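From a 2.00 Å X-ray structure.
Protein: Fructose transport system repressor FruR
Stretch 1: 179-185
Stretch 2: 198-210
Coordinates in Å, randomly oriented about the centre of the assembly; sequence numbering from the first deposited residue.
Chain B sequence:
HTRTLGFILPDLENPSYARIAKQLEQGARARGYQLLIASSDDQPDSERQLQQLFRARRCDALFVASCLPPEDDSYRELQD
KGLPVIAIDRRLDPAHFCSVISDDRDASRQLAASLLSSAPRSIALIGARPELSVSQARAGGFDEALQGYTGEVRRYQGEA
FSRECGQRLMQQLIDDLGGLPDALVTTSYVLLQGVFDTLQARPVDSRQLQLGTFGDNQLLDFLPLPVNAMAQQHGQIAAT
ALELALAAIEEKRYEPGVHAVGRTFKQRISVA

Stretch 1, residues 179-185: GLPDALV
Stretch 2 198-210: TLQARPVDSRQLQ

Two strands run parallel here, with A183 paired to Q210 (CA to CA 4.4 Å). Two backbone hydrogen bonds hold the register. Q210 N donates to D182 O at 3.0 Å and nearly straight, 172°. L184 N donates to Q210 O at 2.8 Å and is more bent, 148°. Q210 thus bonds the residues before and after A183. A183 CA also lies 3.3 Å from Q210 O, a CA-H...O contact. The CB atoms of A183 and Q210 share one sheet face, 3.9 Å apart; Q210 (chi1 m, chi2 m) then leads its end away.

L180 precedes the strand in extended form (phi/psi -70/149) and is the most covered residue. Its CB points toward stretch 2, in the m,t rotamer. L180 CD1 sits 3.5 Å from S206 O, and L180 CD2 lies 4.2 Å from L199 CD1. L180 CD2 also covers one face of the R202 guanidinium, 3.8 Å from R202 NE. That group is fixed within its own stretch: R202 NE bonds S206 O (3.1 Å) and R202 NH2 bonds S206 OG (2.6 Å). S206 closes a type I turn begun at P203.

L209 (phi/psi -89/164, chi1 33°, chi2 38°) points toward stretch 1. L209 CD2 packs against P181 CG at 4.2 Å and L184 CB at 4.0 Å.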

# COMPACT_ATOMS: atom_id res chain seq x y z
N GLY B 179 -14.03 -27.28 13.09
CA GLY B 179 -13.11 -27.49 11.98
C GLY B 179 -13.26 -26.41 10.93
O GLY B 179 -14.02 -25.45 11.11
N LEU B 180 -12.55 -26.55 9.82
CA LEU B 180 -12.67 -25.61 8.71
C LEU B 180 -14.02 -25.77 8.03
O LEU B 180 -14.58 -26.87 7.99
CB LEU B 180 -11.56 -25.83 7.68
CG LEU B 180 -10.11 -25.74 8.13
CD1 LEU B 180 -9.19 -26.10 6.97
CD2 LEU B 180 -9.79 -24.35 8.65
N PRO B 181 -14.56 -24.66 7.49
CA PRO B 181 -15.75 -24.76 6.64
C PRO B 181 -15.32 -25.28 5.28
O PRO B 181 -14.14 -25.17 4.94
CB PRO B 181 -16.21 -23.31 6.53
CG PRO B 181 -14.93 -22.52 6.61
CD PRO B 181 -14.04 -23.28 7.57
N ASP B 182 -16.24 -25.84 4.50
CA ASP B 182 -15.89 -26.31 3.17
C ASP B 182 -15.56 -25.14 2.24
O ASP B 182 -14.78 -25.29 1.31
CB ASP B 182 -17.02 -27.15 2.58
CG ASP B 182 -17.09 -28.54 3.18
OD1 ASP B 182 -16.21 -28.88 4.01
OD2 ASP B 182 -18.02 -29.29 2.83
N ALA B 183 -16.16 -23.99 2.52
CA ALA B 183 -15.98 -22.82 1.67
C ALA B 183 -16.02 -21.53 2.49
O ALA B 183 -16.72 -21.45 3.51
CB ALA B 183 -17.04 -22.78 0.58
N LEU B 184 -15.29 -20.52 2.04
CA LEU B 184 -15.19 -19.28 2.78
C LEU B 184 -15.05 -18.07 1.85
O LEU B 184 -14.25 -18.09 0.91
CB LEU B 184 -14.00 -19.32 3.74
CG LEU B 184 -13.69 -18.00 4.44
CD1 LEU B 184 -14.75 -17.69 5.48
CD2 LEU B 184 -12.31 -18.03 5.08
N VAL B 185 -15.82 -17.04 2.14
CA VAL B 185 -15.68 -15.76 1.45
C VAL B 185 -15.26 -14.69 2.45
O VAL B 185 -15.87 -14.56 3.51
CB VAL B 185 -17.00 -15.32 0.79
CG1 VAL B 185 -16.90 -13.90 0.25
CG2 VAL B 185 -17.39 -16.29 -0.31
N THR B 198 -4.27 -17.83 10.62
CA THR B 198 -4.93 -18.89 11.37
C THR B 198 -4.63 -20.24 10.74
O THR B 198 -4.28 -21.19 11.44
CB THR B 198 -6.44 -18.65 11.46
OG1 THR B 198 -6.69 -17.43 12.16
CG2 THR B 198 -7.12 -19.79 12.20
N LEU B 199 -4.77 -20.32 9.42
CA LEU B 199 -4.50 -21.55 8.69
C LEU B 199 -3.07 -22.03 8.91
O LEU B 199 -2.83 -23.23 9.06
CB LEU B 199 -4.75 -21.33 7.20
CG LEU B 199 -6.16 -21.63 6.69
CD1 LEU B 199 -7.22 -21.22 7.70
CD2 LEU B 199 -6.39 -20.95 5.35
N GLN B 200 -2.13 -21.10 8.93
CA GLN B 200 -0.72 -21.45 9.08
C GLN B 200 -0.41 -22.05 10.45
O GLN B 200 0.48 -22.88 10.59
CB GLN B 200 0.16 -20.24 8.81
CG GLN B 200 0.83 -20.30 7.45
CD GLN B 200 2.29 -20.70 7.53
OE1 GLN B 200 3.18 -19.87 7.33
NE2 GLN B 200 2.55 -21.96 7.84
N ALA B 201 -1.15 -21.61 11.47
CA ALA B 201 -0.98 -22.14 12.82
C ALA B 201 -1.41 -23.60 12.89
O ALA B 201 -0.89 -24.36 13.72
CB ALA B 201 -1.75 -21.30 13.82
N ARG B 202 -2.35 -23.99 12.04
CA ARG B 202 -2.81 -25.38 11.99
C ARG B 202 -1.79 -26.25 11.26
O ARG B 202 -0.98 -25.75 10.49
CB ARG B 202 -4.15 -25.47 11.27
CG ARG B 202 -5.27 -24.67 11.91
CD ARG B 202 -6.49 -24.64 11.01
NE ARG B 202 -7.02 -25.97 10.73
CZ ARG B 202 -7.84 -26.63 11.54
NH1 ARG B 202 -8.23 -26.09 12.68
NH2 ARG B 202 -8.27 -27.84 11.21
N PRO B 203 -1.83 -27.57 11.52
CA PRO B 203 -0.97 -28.52 10.80
C PRO B 203 -1.18 -28.41 9.29
O PRO B 203 -2.26 -28.00 8.84
CB PRO B 203 -1.46 -29.87 11.31
CG PRO B 203 -1.95 -29.59 12.68
CD PRO B 203 -2.57 -28.22 12.62
N VAL B 204 -0.17 -28.79 8.52
CA VAL B 204 -0.16 -28.59 7.07
C VAL B 204 -1.36 -29.21 6.35
O VAL B 204 -1.85 -28.67 5.36
CB VAL B 204 1.13 -29.16 6.44
CG1 VAL B 204 1.31 -28.63 5.02
CG2 VAL B 204 2.34 -28.84 7.31
N ASP B 205 -1.83 -30.35 6.86
CA ASP B 205 -2.84 -31.14 6.16
C ASP B 205 -4.29 -30.73 6.42
O ASP B 205 -5.21 -31.33 5.86
CB ASP B 205 -2.64 -32.63 6.44
CG ASP B 205 -1.30 -33.14 5.93
OD1 ASP B 205 -0.49 -33.60 6.75
OD2 ASP B 205 -1.06 -33.05 4.71
N SER B 206 -4.49 -29.73 7.27
CA SER B 206 -5.83 -29.21 7.50
C SER B 206 -5.90 -27.74 7.08
O SER B 206 -5.89 -26.85 7.93
CB SER B 206 -6.23 -29.37 8.97
OG SER B 206 -7.64 -29.34 9.12
N ARG B 207 -5.96 -27.51 5.77
CA ARG B 207 -5.89 -26.16 5.20
C ARG B 207 -6.45 -26.11 3.78
O ARG B 207 -6.04 -25.27 2.98
CB ARG B 207 -4.45 -25.66 5.20
CG ARG B 207 -4.06 -24.87 6.44
CD ARG B 207 -2.75 -25.35 7.05
NE ARG B 207 -1.58 -25.03 6.24
CZ ARG B 207 -0.34 -24.93 6.72
NH1 ARG B 207 -0.12 -25.10 8.02
NH2 ARG B 207 0.67 -24.64 5.92
N GLN B 208 -7.39 -27.00 3.47
CA GLN B 208 -7.84 -27.18 2.09
C GLN B 208 -9.30 -26.79 1.81
O GLN B 208 -10.06 -27.59 1.26
CB GLN B 208 -7.58 -28.63 1.66
CG GLN B 208 -7.92 -29.66 2.72
CD GLN B 208 -7.04 -30.89 2.65
OE1 GLN B 208 -7.53 -32.02 2.61
NE2 GLN B 208 -5.73 -30.69 2.64
N LEU B 209 -9.67 -25.57 2.18
CA LEU B 209 -11.01 -25.06 1.88
C LEU B 209 -11.09 -24.34 0.53
O LEU B 209 -10.08 -23.99 -0.06
CB LEU B 209 -11.51 -24.12 2.99
CG LEU B 209 -10.53 -23.24 3.79
CD1 LEU B 209 -9.41 -22.69 2.93
CD2 LEU B 209 -11.28 -22.12 4.49
N GLN B 210 -12.32 -24.15 0.06
CA GLN B 210 -12.59 -23.30 -1.10
C GLN B 210 -12.58 -21.84 -0.65
O GLN B 210 -13.37 -21.46 0.21
CB GLN B 210 -13.95 -23.63 -1.70
CG GLN B 210 -14.09 -25.06 -2.21
CD GLN B 210 -13.69 -25.19 -3.66
OE1 GLN B 210 -12.57 -25.59 -3.97
NE2 GLN B 210 -14.61 -24.87 -4.56